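Local coordinates for protein metallo-beta-lactamase FIM-1 (Pseudomonas aeruginosa, PDB 6V3Q) that probably hydrolyses beta-lactam antibiotics to substituted beta-amino acids as a zinc-dependent class B enzyme of the periplasm, at residues Q4-P9 with M25-N30; T11-A14 with W20-T23; V41-F46 with I74-F79; D105-A110 with T116-D121; T172-T177 with A183-A188. One frame throughout, in Å; residues are numbered along the deposited sequence. Where two conformers were deposited one is given.

Contact 1 of 5, residues Q4-P9 with M25-N30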
# COMPACT_ATOMS: atom_id res chain seq x y z
N GLN A 4 3.32 9.12 10.31
CA GLN A 4 2.97 8.62 8.99
C GLN A 4 3.88 9.28 7.95
O GLN A 4 3.46 10.23 7.28
CB GLN A 4 1.51 8.91 8.66
CG GLN A 4 0.52 8.01 9.38
CD GLN A 4 -0.92 8.43 9.14
OE1 GLN A 4 -1.42 9.35 9.78
NE2 GLN A 4 -1.59 7.75 8.22
N PRO A 5 5.12 8.81 7.80
CA PRO A 5 6.05 9.49 6.90
C PRO A 5 5.70 9.23 5.44
O PRO A 5 5.26 8.15 5.07
CB PRO A 5 7.41 8.87 7.26
CG PRO A 5 7.17 8.04 8.50
CD PRO A 5 5.74 7.63 8.43
N LYS A 6 5.90 10.26 4.62
CA LYS A 6 5.64 10.11 3.19
C LYS A 6 6.71 9.24 2.53
O LYS A 6 6.40 8.35 1.74
CB LYS A 6 5.56 11.47 2.51
CG LYS A 6 5.08 11.39 1.07
CD LYS A 6 5.23 12.71 0.33
CE LYS A 6 4.71 12.59 -1.09
NZ LYS A 6 5.10 13.75 -1.94
N ASP A 7 7.98 9.50 2.85
CA ASP A 7 9.10 8.78 2.25
C ASP A 7 9.85 8.01 3.33
O ASP A 7 10.31 8.60 4.31
CB ASP A 7 10.04 9.75 1.53
CG ASP A 7 9.31 10.64 0.54
OD1 ASP A 7 9.14 11.84 0.83
OD2 ASP A 7 8.90 10.14 -0.53
N VAL A 8 9.98 6.70 3.13
CA VAL A 8 10.65 5.82 4.08
C VAL A 8 11.98 5.37 3.47
O VAL A 8 12.04 5.07 2.27
CB VAL A 8 9.76 4.62 4.44
CG1 VAL A 8 8.90 4.23 3.25
CG2 VAL A 8 10.59 3.43 4.92
N PRO A 9 13.06 5.34 4.25
CA PRO A 9 14.36 4.93 3.69
C PRO A 9 14.37 3.48 3.22
O PRO A 9 13.64 2.63 3.74
CB PRO A 9 15.33 5.15 4.85
CG PRO A 9 14.48 5.18 6.08
CD PRO A 9 13.18 5.78 5.65
N MET A 25 10.00 1.48 -0.87
CA MET A 25 8.56 1.68 -0.84
C MET A 25 8.17 2.82 -1.77
O MET A 25 8.85 3.86 -1.82
CB MET A 25 8.07 1.99 0.58
CG MET A 25 8.67 1.07 1.64
SD MET A 25 8.28 -0.67 1.38
CE MET A 25 6.54 -0.71 1.79
N LYS A 26 7.09 2.63 -2.51
CA LYS A 26 6.49 3.68 -3.32
C LYS A 26 5.30 4.25 -2.58
O LYS A 26 4.41 3.51 -2.14
CB LYS A 26 6.06 3.15 -4.69
CG LYS A 26 5.96 4.24 -5.75
CD LYS A 26 4.67 4.13 -6.56
CE LYS A 26 4.39 2.70 -6.98
NZ LYS A 26 3.28 2.60 -7.96
N HIS A 27 5.29 5.57 -2.41
CA HIS A 27 4.18 6.25 -1.76
C HIS A 27 2.99 6.31 -2.71
O HIS A 27 3.13 6.70 -3.87
CB HIS A 27 4.60 7.65 -1.32
CG HIS A 27 3.45 8.57 -1.01
ND1 HIS A 27 2.79 8.55 0.20
CD2 HIS A 27 2.86 9.53 -1.75
CE1 HIS A 27 1.83 9.46 0.18
NE2 HIS A 27 1.85 10.07 -0.99
N MET A 28 1.82 5.92 -2.21
CA MET A 28 0.60 5.95 -3.00
C MET A 28 -0.30 7.08 -2.53
O MET A 28 -0.08 7.69 -1.48
CB MET A 28 -0.12 4.60 -2.93
CG MET A 28 0.77 3.41 -3.30
SD MET A 28 0.56 2.78 -4.99
CE MET A 28 1.11 4.17 -5.98
N GLU A 29 -1.33 7.37 -3.33
CA GLU A 29 -2.20 8.51 -3.03
C GLU A 29 -3.04 8.28 -1.78
O GLU A 29 -3.39 9.24 -1.08
CB GLU A 29 -3.10 8.84 -4.21
CG GLU A 29 -2.50 9.82 -5.21
CD GLU A 29 -3.55 10.56 -6.00
OE1 GLU A 29 -4.72 10.60 -5.56
OE2 GLU A 29 -3.22 11.12 -7.07
N ASN A 30 -3.38 7.03 -1.47
CA ASN A 30 -4.05 6.73 -0.22
C ASN A 30 -3.09 6.67 0.96
O ASN A 30 -3.48 6.21 2.04
CB ASN A 30 -4.84 5.42 -0.32
CG ASN A 30 -3.97 4.24 -0.72
OD1 ASN A 30 -2.74 4.27 -0.59
ND2 ASN A 30 -4.61 3.17 -1.19
O HOH W 1 11.86 2.92 0.76
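Lys6 and His27 show how a lysine can serve a contact through its methylenes instead of its charge. The two side chains cross at about a right angle, and Lys6 CG sits squarely over one face of the imidazole, 3.8 Å from the ring centroid and only 8° off the ring normal, a CH-pi contact. With CG anti to the backbone N (chi1 -171°) and the chain extended beyond it, the lysine runs on across the same face until CE lies 3.6 Å from His27 CD2. His27 also meets the ring of Trp31 edge-to-face.

Farther along, Val8 and Met25 meet at a slant: Val8 CG1 lies 3.6 Å from Met25 CG, beyond which the methionine bends away. Beside this pair a water links the two backbones, donating to Val8 O (2.6 Å) and accepting from Met25 N (2.9 Å). Lys6 O, for its part, is bound by His33 NE2. The N-terminal arm thus lies against the end of strand 19-27 at the surface, and Gln4 packs on Met21 of the second subunit. Lys6 NZ stays 5.0 Å from His27 NE2. Across these two segments, apolar and CH-pi contacts and one bridging water do the joining, and the contact probably depends little on the charge of either residue.

Contact 2 of 5, residues T11-A14 with W20-T23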
# COMPACT_ATOMS: atom_id res chain seq x y z
N THR A 11 15.41 -0.22 2.92
CA THR A 11 15.91 -1.19 3.89
C THR A 11 16.78 -2.22 3.20
O THR A 11 16.53 -2.62 2.06
CB THR A 11 14.76 -1.88 4.63
OG1 THR A 11 13.91 -2.55 3.68
CG2 THR A 11 13.94 -0.87 5.42
N PHE A 12 17.82 -2.67 3.90
CA PHE A 12 18.75 -3.67 3.41
C PHE A 12 18.79 -4.83 4.40
O PHE A 12 19.02 -4.61 5.60
CB PHE A 12 20.15 -3.09 3.21
CG PHE A 12 20.17 -1.85 2.36
CD1 PHE A 12 20.30 -1.94 0.98
CD2 PHE A 12 20.07 -0.59 2.93
CE1 PHE A 12 20.33 -0.80 0.20
CE2 PHE A 12 20.09 0.55 2.16
CZ PHE A 12 20.22 0.44 0.78
N THR A 13 18.58 -6.04 3.90
CA THR A 13 18.57 -7.24 4.74
C THR A 13 19.53 -8.27 4.17
O THR A 13 19.55 -8.50 2.96
CB THR A 13 17.17 -7.85 4.84
OG1 THR A 13 16.72 -8.24 3.54
CG2 THR A 13 16.19 -6.85 5.43
N ALA A 14 20.31 -8.89 5.05
CA ALA A 14 21.22 -9.95 4.63
C ALA A 14 20.44 -11.22 4.33
O ALA A 14 19.66 -11.69 5.17
CB ALA A 14 22.28 -10.20 5.70
N TRP A 20 22.68 -9.41 -0.40
CA TRP A 20 21.78 -8.54 0.33
C TRP A 20 20.52 -8.28 -0.49
O TRP A 20 20.56 -8.23 -1.72
CB TRP A 20 22.45 -7.19 0.66
CG TRP A 20 23.73 -7.33 1.41
CD1 TRP A 20 24.95 -7.66 0.89
CD2 TRP A 20 23.94 -7.12 2.81
NE1 TRP A 20 25.89 -7.68 1.88
CE2 TRP A 20 25.30 -7.35 3.07
CE3 TRP A 20 23.10 -6.76 3.87
CZ2 TRP A 20 25.85 -7.24 4.35
CZ3 TRP A 20 23.65 -6.65 5.14
CH2 TRP A 20 25.00 -6.89 5.37
N MET A 21 19.40 -8.12 0.21
CA MET A 21 18.13 -7.75 -0.40
C MET A 21 17.80 -6.31 -0.03
O MET A 21 17.80 -5.95 1.16
CB MET A 21 17.00 -8.68 0.07
CG MET A 21 15.73 -8.58 -0.76
SD MET A 21 14.49 -9.83 -0.32
CE MET A 21 13.47 -8.92 0.84
N HIS A 22 17.55 -5.47 -1.03
CA HIS A 22 17.11 -4.10 -0.80
C HIS A 22 15.62 -3.98 -1.10
O HIS A 22 15.13 -4.52 -2.10
CB HIS A 22 17.91 -3.09 -1.63
CG HIS A 22 17.70 -3.18 -3.11
ND1 HIS A 22 16.61 -2.63 -3.75
CD2 HIS A 22 18.47 -3.73 -4.09
CE1 HIS A 22 16.71 -2.85 -5.05
NE2 HIS A 22 17.83 -3.51 -5.28
N THR A 23 14.91 -3.29 -0.22
CA THR A 23 13.47 -3.11 -0.31
C THR A 23 13.15 -1.63 -0.22
O THR A 23 13.55 -0.96 0.74
CB THR A 23 12.74 -3.87 0.81
OG1 THR A 23 13.02 -5.27 0.70
CG2 THR A 23 11.24 -3.66 0.71
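Thr11 and Thr23 lie side by side and point the same way, as do Thr13 and Met21 two residues along. The two threonines of strand 11-14 share one rotamer. In each the hydroxyl stands between the backbone N and the carbonyl carbon (chi1 61° in Thr13), which brings OG1 alongside the neighbouring strand: Thr11 OG1 is 3.4 Å from Thr23 CB, and Thr13 OG1 makes a weak bond to Met21 O at 3.5 Å. Met21 extends from CB with CG anti to its nitrogen, turning only at the thioether, while Thr23 OG1 is bonded to Asn37 OD1.

This is the antiparallel beta hairpin at one edge of the seven-stranded sheet. Thr11-Thr23 and Thr13-Met21 are its hydrogen-bonded pairs, and Met21 N reaches Thr13 O at 2.8 Å with an almost straight N-H...O angle of 178°.

On the face bearing the non-hydrogen-bonded pairs, Ala14 CB sits over the six-membered ring of Trp20, 4.2 Å from its centroid and offset toward the rim. The indole is held at its other end by a bond from NE1 to Glu42. Phe12 and His22 are slanted to each other, Phe12 CD1 lying 3.7 Å from His22 CB; the Phe12 ring stacks on Trp65 of helix 56-68, which Trp20 meets edge-to-face.

Contact 3 of 5, residues V41-F46 with I74-F79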
# COMPACT_ATOMS: atom_id res chain seq x y z
N VAL A 41 24.76 -8.00 -4.71
CA VAL A 41 25.59 -9.20 -4.65
C VAL A 41 27.05 -8.78 -4.63
O VAL A 41 27.53 -8.14 -5.57
CB VAL A 41 25.31 -10.15 -5.82
CG1 VAL A 41 26.21 -11.38 -5.72
CG2 VAL A 41 23.85 -10.56 -5.84
N GLU A 42 27.75 -9.15 -3.56
CA GLU A 42 29.16 -8.84 -3.44
C GLU A 42 29.98 -9.61 -4.47
O GLU A 42 29.68 -10.76 -4.81
CB GLU A 42 29.66 -9.17 -2.03
CG GLU A 42 28.90 -8.46 -0.92
CD GLU A 42 29.37 -8.87 0.45
OE1 GLU A 42 30.52 -9.36 0.57
OE2 GLU A 42 28.60 -8.72 1.41
N LYS A 43 31.02 -8.96 -4.98
CA LYS A 43 31.93 -9.57 -5.96
C LYS A 43 33.31 -8.94 -5.75
O LYS A 43 33.63 -7.89 -6.32
CB LYS A 43 31.42 -9.37 -7.39
CG LYS A 43 32.38 -9.84 -8.47
CD LYS A 43 31.62 -10.09 -9.77
CE LYS A 43 32.53 -9.99 -10.99
NZ LYS A 43 32.51 -8.63 -11.58
N GLY A 44 34.12 -9.60 -4.93
CA GLY A 44 35.41 -9.06 -4.55
C GLY A 44 35.27 -7.78 -3.76
O GLY A 44 34.61 -7.76 -2.71
N ASP A 45 35.88 -6.71 -4.24
CA ASP A 45 35.82 -5.41 -3.57
C ASP A 45 34.64 -4.56 -4.02
O ASP A 45 34.47 -3.45 -3.52
CB ASP A 45 37.13 -4.64 -3.81
CG ASP A 45 38.33 -5.34 -3.22
OD1 ASP A 45 38.16 -6.14 -2.28
OD2 ASP A 45 39.46 -5.09 -3.70
N PHE A 46 33.82 -5.06 -4.94
CA PHE A 46 32.68 -4.29 -5.44
C PHE A 46 31.42 -5.14 -5.38
O PHE A 46 31.43 -6.23 -4.80
CB PHE A 46 32.96 -3.79 -6.85
CG PHE A 46 34.25 -3.03 -6.98
CD1 PHE A 46 34.33 -1.70 -6.59
CD2 PHE A 46 35.39 -3.65 -7.46
CE1 PHE A 46 35.53 -1.01 -6.70
CE2 PHE A 46 36.59 -2.96 -7.57
CZ PHE A 46 36.65 -1.64 -7.18
N ILE A 74 28.87 -0.41 -5.79
CA ILE A 74 28.23 -1.02 -6.95
C ILE A 74 28.96 -0.59 -8.21
O ILE A 74 29.22 0.60 -8.42
CB ILE A 74 26.74 -0.63 -7.00
CG1 ILE A 74 25.97 -1.29 -5.86
CG2 ILE A 74 26.14 -0.99 -8.36
CD1 ILE A 74 24.57 -0.75 -5.68
N ARG A 75 29.33 -1.57 -9.04
CA ARG A 75 29.96 -1.29 -10.33
C ARG A 75 29.17 -1.80 -11.51
O ARG A 75 29.36 -1.30 -12.62
CB ARG A 75 31.37 -1.89 -10.37
CG ARG A 75 32.40 -1.06 -9.63
CD ARG A 75 32.39 0.37 -10.14
NE ARG A 75 33.09 1.27 -9.23
CZ ARG A 75 34.40 1.47 -9.25
NH1 ARG A 75 34.96 2.31 -8.39
NH2 ARG A 75 35.16 0.83 -10.13
N TRP A 76 28.28 -2.78 -11.31
CA TRP A 76 27.48 -3.32 -12.39
C TRP A 76 26.03 -3.43 -11.92
O TRP A 76 25.76 -3.57 -10.72
CB TRP A 76 27.99 -4.70 -12.84
CG TRP A 76 29.47 -4.75 -12.99
CD1 TRP A 76 30.19 -4.49 -14.12
CD2 TRP A 76 30.43 -5.07 -11.97
NE1 TRP A 76 31.54 -4.63 -13.87
CE2 TRP A 76 31.71 -4.98 -12.56
CE3 TRP A 76 30.32 -5.41 -10.62
CZ2 TRP A 76 32.88 -5.24 -11.84
CZ3 TRP A 76 31.49 -5.67 -9.91
CH2 TRP A 76 32.74 -5.58 -10.52
N ALA A 77 25.11 -3.37 -12.87
CA ALA A 77 23.69 -3.46 -12.56
C ALA A 77 22.97 -4.15 -13.71
O ALA A 77 23.31 -3.97 -14.88
CB ALA A 77 23.09 -2.07 -12.30
N VAL A 78 21.97 -4.95 -13.35
CA VAL A 78 21.10 -5.62 -14.31
C VAL A 78 19.66 -5.47 -13.81
O VAL A 78 19.41 -5.39 -12.61
CB VAL A 78 21.48 -7.10 -14.50
CG1 VAL A 78 21.31 -7.87 -13.20
CG2 VAL A 78 20.67 -7.73 -15.63
N PHE A 79 18.73 -5.41 -14.75
CA PHE A 79 17.33 -5.20 -14.45
C PHE A 79 16.50 -6.29 -15.11
O PHE A 79 16.81 -6.74 -16.22
CB PHE A 79 16.87 -3.82 -14.91
CG PHE A 79 17.95 -2.77 -14.79
CD1 PHE A 79 18.31 -2.26 -13.55
CD2 PHE A 79 18.60 -2.31 -15.92
CE1 PHE A 79 19.30 -1.31 -13.45
CE2 PHE A 79 19.60 -1.35 -15.82
CZ PHE A 79 19.95 -0.85 -14.58
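Lys43 NZ is held over one face of Trp76 in a cation-pi contact, 3.5 Å from the centroid of the six-membered ring and 20° off its normal. The ammonium is displaced toward the rim, and Trp76 CH2 is the ring atom closest to it, at 3.2 Å. The approach depends on the lysine's shape: the chain is extended from the backbone, CG anti to N (chi1 174°), until a bend at the last torsion drops NZ onto the indole, so that the two side chains cross at about a right angle. The opposite face of the same ring is covered by Arg75 CB, and the indole is thus sandwiched between a cation and the aliphatic base of its own neighbour in sequence.

Phe46 packs beside them. Its CB touches Trp76 CZ3 at 3.9 Å, while the phenyl lies along Arg75: CD1 is 3.7 Å from Arg75 CG, and CE1 stands over the centre of the guanidinium face, 3.7 Å from Arg75 CZ. The two planes are 32° apart, neither parallel nor upright. A bend at its second torsion folds the arginine back along the phenyl.

Lys43 and Phe46 are the end residues of a type II' turn with Gly44 and Asp45 at its corners, closed by Phe46 N to Lys43 O (3.2 Å), with Lys43 N bonded back to Phe46 O; it links strands 33-43 and 46-50. Strand 46-50 runs between the turn's first strand and strand 74-78, bonded to both, so these side chains bridge across Ile48, with Val99 of strand 99-102 packing on Trp76 beyond.

Contact 4 of 5, residues D105-A110 with T116-D121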
# COMPACT_ATOMS: atom_id res chain seq x y z
N ASP A 105 14.93 -6.51 -25.39
CA ASP A 105 13.54 -6.08 -25.41
C ASP A 105 13.25 -5.07 -24.31
O ASP A 105 12.45 -4.15 -24.50
CB ASP A 105 12.62 -7.29 -25.27
CG ASP A 105 11.22 -7.01 -25.74
OD1 ASP A 105 11.03 -6.00 -26.46
OD2 ASP A 105 10.30 -7.79 -25.41
N SER A 106 13.90 -5.21 -23.15
CA SER A 106 13.68 -4.26 -22.06
C SER A 106 14.23 -2.89 -22.42
O SER A 106 13.65 -1.86 -22.04
CB SER A 106 14.32 -4.78 -20.77
OG SER A 106 13.67 -5.95 -20.31
N ASN A 107 15.35 -2.85 -23.15
CA ASN A 107 15.94 -1.57 -23.53
C ASN A 107 15.14 -0.89 -24.64
O ASN A 107 15.14 0.34 -24.73
CB ASN A 107 17.39 -1.77 -23.97
CG ASN A 107 18.32 -1.96 -22.80
OD1 ASN A 107 18.03 -1.53 -21.69
ND2 ASN A 107 19.46 -2.61 -23.04
N ARG A 108 14.45 -1.67 -25.47
CA ARG A 108 13.69 -1.09 -26.57
C ARG A 108 12.40 -0.44 -26.08
O ARG A 108 11.99 0.60 -26.60
CB ARG A 108 13.37 -2.16 -27.62
CG ARG A 108 14.59 -2.65 -28.39
CD ARG A 108 14.14 -3.55 -29.53
NE ARG A 108 13.31 -4.64 -29.05
CZ ARG A 108 12.46 -5.33 -29.81
NH1 ARG A 108 12.32 -5.03 -31.09
NH2 ARG A 108 11.74 -6.31 -29.28
N MET A 109 11.74 -1.03 -25.08
CA MET A 109 10.46 -0.54 -24.60
C MET A 109 10.57 0.33 -23.35
O MET A 109 9.54 0.72 -22.79
CB MET A 109 9.52 -1.72 -24.32
CG MET A 109 9.91 -2.57 -23.12
SD MET A 109 8.71 -3.87 -22.76
CE MET A 109 8.83 -4.86 -24.24
N ALA A 110 11.78 0.64 -22.91
CA ALA A 110 11.98 1.52 -21.76
C ALA A 110 11.61 2.97 -22.09
O ALA A 110 10.98 3.64 -21.27
CB ALA A 110 13.41 1.42 -21.24
N THR A 116 14.61 5.24 -18.35
CA THR A 116 15.92 5.32 -18.98
C THR A 116 16.40 3.92 -19.33
O THR A 116 16.39 3.03 -18.47
CB THR A 116 16.93 6.00 -18.05
OG1 THR A 116 16.49 7.33 -17.75
CG2 THR A 116 18.30 6.06 -18.71
N PRO A 117 16.82 3.67 -20.57
CA PRO A 117 17.28 2.33 -20.94
C PRO A 117 18.63 2.01 -20.31
O PRO A 117 19.38 2.89 -19.89
CB PRO A 117 17.38 2.40 -22.46
CG PRO A 117 17.64 3.85 -22.74
CD PRO A 117 16.87 4.61 -21.71
N ALA A 118 18.92 0.71 -20.26
CA ALA A 118 20.25 0.28 -19.87
C ALA A 118 21.23 0.53 -21.01
O ALA A 118 20.85 0.70 -22.17
CB ALA A 118 20.25 -1.19 -19.47
N GLU A 119 22.52 0.54 -20.67
CA GLU A 119 23.54 0.89 -21.65
C GLU A 119 23.87 -0.28 -22.57
O GLU A 119 24.16 -0.06 -23.76
CB GLU A 119 24.80 1.38 -20.94
CG GLU A 119 25.87 1.92 -21.87
CD GLU A 119 27.13 2.32 -21.13
OE1 GLU A 119 27.21 2.05 -19.92
OE2 GLU A 119 28.03 2.90 -21.76
N HIS A 120 23.82 -1.51 -22.07
CA HIS A 120 24.20 -2.68 -22.83
C HIS A 120 23.04 -3.66 -22.93
O HIS A 120 22.29 -3.84 -21.96
CB HIS A 120 25.41 -3.39 -22.20
CG HIS A 120 26.66 -2.58 -22.21
ND1 HIS A 120 27.20 -2.02 -21.07
CD2 HIS A 120 27.49 -2.23 -23.22
CE1 HIS A 120 28.30 -1.37 -21.38
NE2 HIS A 120 28.50 -1.48 -22.68
N ASP A 121 22.89 -4.27 -24.10
CA ASP A 121 21.96 -5.38 -24.27
C ASP A 121 22.64 -6.67 -23.83
O ASP A 121 23.79 -6.93 -24.19
CB ASP A 121 21.50 -5.50 -25.72
CG ASP A 121 20.72 -4.29 -26.19
OD1 ASP A 121 20.45 -3.40 -25.36
OD2 ASP A 121 20.36 -4.24 -27.38
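Asn107 and Asp121 are joined by the shortest bond of this contact, Asn107 ND2 to Asp121 OD1 at 2.6 Å. The N-H lies in the amide plane and points at the carboxylate oxygen nearly along its C-O direction, with an N-H...O angle of 163°, although the amide and carboxylate planes are turned 33° from each other. Both ends of the buried amide are used. Its OD1 accepts from Ala118 N at 2.8 Å; the donor stands well above the carbonyl plane, and the bond is also more bent than the one to Asp121. ND2 makes a further, weak bond to His120 O. With CG beside its own backbone N (chi1 -77°), Asn107 projects from the helix into the loop, and its amide is fixed at both ends by the chain it enters. Ala118 CB presses on Asn107 OD1 at 3.2 Å. A charged acceptor would probably make the bond to Asp121 stronger than the weak one to His120 O.

Packing is looser at Ala110 and Pro117, where Ala110 CB rests on Pro117 CA at 4.0 Å without polar help. Asp121, though bonded, lies on the exposed side. Arg108 and Glu119 start off away from the contact, and both residues are exposed, the arginine pairing with Asp105 on its own helix.

The arrangement ties helix 104-108 to strand 120-121 in the beta-alpha-beta unit that begins with strand 99-102. Ala102 packs on both Asn107 and Ala118, His120 bonds through its backbone to Thr100 and Ala102, and Arg94 of helix 90-95 donates to Pro117 O.

Contact 5 of 5, residues T172-T177 with A183-A188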
# COMPACT_ATOMS: atom_id res chain seq x y z
N THR A 172 -3.41 -14.69 -4.42
CA THR A 172 -4.52 -15.40 -5.02
C THR A 172 -4.83 -14.92 -6.44
O THR A 172 -5.81 -15.38 -7.03
CB THR A 172 -5.78 -15.27 -4.15
OG1 THR A 172 -6.21 -13.91 -4.11
CG2 THR A 172 -5.51 -15.76 -2.73
N SER A 173 -4.02 -14.02 -6.99
CA SER A 173 -4.18 -13.53 -8.35
C SER A 173 -2.81 -13.25 -8.95
O SER A 173 -1.80 -13.22 -8.24
CB SER A 173 -5.06 -12.27 -8.40
OG SER A 173 -4.37 -11.15 -7.87
N LEU A 174 -2.78 -13.05 -10.26
CA LEU A 174 -1.53 -12.75 -10.95
C LEU A 174 -1.13 -11.28 -10.84
O LEU A 174 -0.00 -10.94 -11.22
CB LEU A 174 -1.64 -13.15 -12.43
CG LEU A 174 -1.53 -14.64 -12.73
CD1 LEU A 174 -1.84 -14.95 -14.19
CD2 LEU A 174 -0.15 -15.16 -12.36
N GLY A 175 -2.01 -10.43 -10.32
CA GLY A 175 -1.70 -9.02 -10.17
C GLY A 175 -1.98 -8.20 -11.41
O GLY A 175 -2.98 -8.43 -12.11
N ASN A 176 -1.11 -7.24 -11.70
CA ASN A 176 -1.22 -6.43 -12.91
C ASN A 176 -0.92 -7.29 -14.13
O ASN A 176 0.22 -7.72 -14.33
CB ASN A 176 -0.26 -5.24 -12.83
CG ASN A 176 -0.19 -4.47 -14.14
OD1 ASN A 176 -1.22 -4.15 -14.74
ND2 ASN A 176 1.02 -4.18 -14.58
N THR A 177 -1.95 -7.54 -14.95
CA THR A 177 -1.82 -8.40 -16.12
C THR A 177 -1.95 -7.62 -17.43
O THR A 177 -2.20 -8.22 -18.48
CB THR A 177 -2.87 -9.51 -16.07
OG1 THR A 177 -4.13 -8.97 -15.67
CG2 THR A 177 -2.45 -10.59 -15.09
N ALA A 183 -0.80 -16.94 -21.79
CA ALA A 183 -0.63 -18.27 -22.38
C ALA A 183 0.72 -18.88 -22.01
O ALA A 183 0.81 -20.09 -21.81
CB ALA A 183 -0.78 -18.18 -23.90
N HIS A 184 1.76 -18.06 -21.92
CA HIS A 184 3.12 -18.56 -21.75
C HIS A 184 3.64 -18.42 -20.32
O HIS A 184 4.71 -18.96 -20.02
CB HIS A 184 4.07 -17.84 -22.71
CG HIS A 184 5.43 -18.46 -22.81
ND1 HIS A 184 6.54 -17.92 -22.19
CD2 HIS A 184 5.86 -19.57 -23.45
CE1 HIS A 184 7.60 -18.67 -22.44
NE2 HIS A 184 7.21 -19.68 -23.20
N TRP A 185 2.91 -17.72 -19.44
CA TRP A 185 3.44 -17.42 -18.11
C TRP A 185 3.82 -18.69 -17.35
O TRP A 185 4.88 -18.76 -16.73
CB TRP A 185 2.43 -16.59 -17.32
CG TRP A 185 3.01 -15.91 -16.10
CD1 TRP A 185 4.07 -16.32 -15.34
CD2 TRP A 185 2.54 -14.69 -15.50
NE1 TRP A 185 4.29 -15.44 -14.32
CE2 TRP A 185 3.37 -14.43 -14.39
CE3 TRP A 185 1.51 -13.79 -15.79
CZ2 TRP A 185 3.20 -13.31 -13.57
CZ3 TRP A 185 1.34 -12.68 -14.98
CH2 TRP A 185 2.18 -12.45 -13.88
N LYS A 186 2.96 -19.72 -17.41
CA LYS A 186 3.28 -20.96 -16.70
C LYS A 186 4.53 -21.62 -17.26
O LYS A 186 5.38 -22.11 -16.50
CB LYS A 186 2.10 -21.93 -16.75
CG LYS A 186 2.27 -23.14 -15.84
CD LYS A 186 1.95 -24.45 -16.54
CE LYS A 186 0.46 -24.64 -16.71
NZ LYS A 186 0.14 -26.01 -17.21
N THR A 187 4.67 -21.63 -18.59
CA THR A 187 5.86 -22.22 -19.21
C THR A 187 7.13 -21.53 -18.73
O THR A 187 8.15 -22.19 -18.49
CB THR A 187 5.74 -22.14 -20.73
OG1 THR A 187 4.59 -22.90 -21.15
CG2 THR A 187 6.98 -22.70 -21.40
N ALA A 188 7.09 -20.20 -18.58
CA ALA A 188 8.27 -19.47 -18.13
C ALA A 188 8.60 -19.80 -16.68
O ALA A 188 9.78 -19.96 -16.34
CB ALA A 188 8.06 -17.97 -18.32
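The backbones of Leu174 and Trp185 stay well apart, their CA atoms 9.9 Å from each other, and the gap between the loop 172-177 and the start of helix 185-195 is spanned mainly by side chains. Trp185, with CG anti to the backbone N (chi1 -164°), extends its indole toward the loop, and Leu174 slides past it in the opposite direction. Leu174 CD2 sits over the six-membered ring, 3.8 Å from the centroid and 6° off the normal; CD1 lies on the same side but beyond the rim, 3.9 Å from Trp185 CE3. The backbone contributes through Leu174 O, 3.8 Å from Trp185 CH2. Thr177 CG2 arrives near the ring plane, at the edge, 4.3 Å from Trp185 CZ3.

The polar end of the indole is satisfied by Leu165 O, which accepts from NE1 and should restrain the rotation of the ring. Helix 213-226 packs on both residues, through Leu221 and Ala225 on Leu174 and Thr218 and Ala222 on Trp185. Across this contact the chemistry is CH-pi and apolar, and the Trp185 side chain lies about 4 Å from that of His145, consistent with an apolar second shell beside this zinc ligand.

In the fold
Contacts 1 and 3 lie at the surface, contacts 2 and 4 are partly buried, and contact 5 is buried. The first four all reach the seven-stranded sheet: contacts 1 and 2 share strand 19-27, contact 3 spans strand 46-50, and contact 4 serves the far edge strand. Contacts 2 and 3 touch through Trp20 and Glu42, contacts 3 and 4 through Phe79 and Ala118. Chemistry varies with place: backbone ladder in contact 2, a lysine methylene over histidine in contact 1, an ammonium over tryptophan in contact 3, amide bonding in contact 4, and apolar packing beside the zinc site in contact 5. Contacts 1, 2 and 5 also meet the second subunit, whose Glu29 binds Thr172.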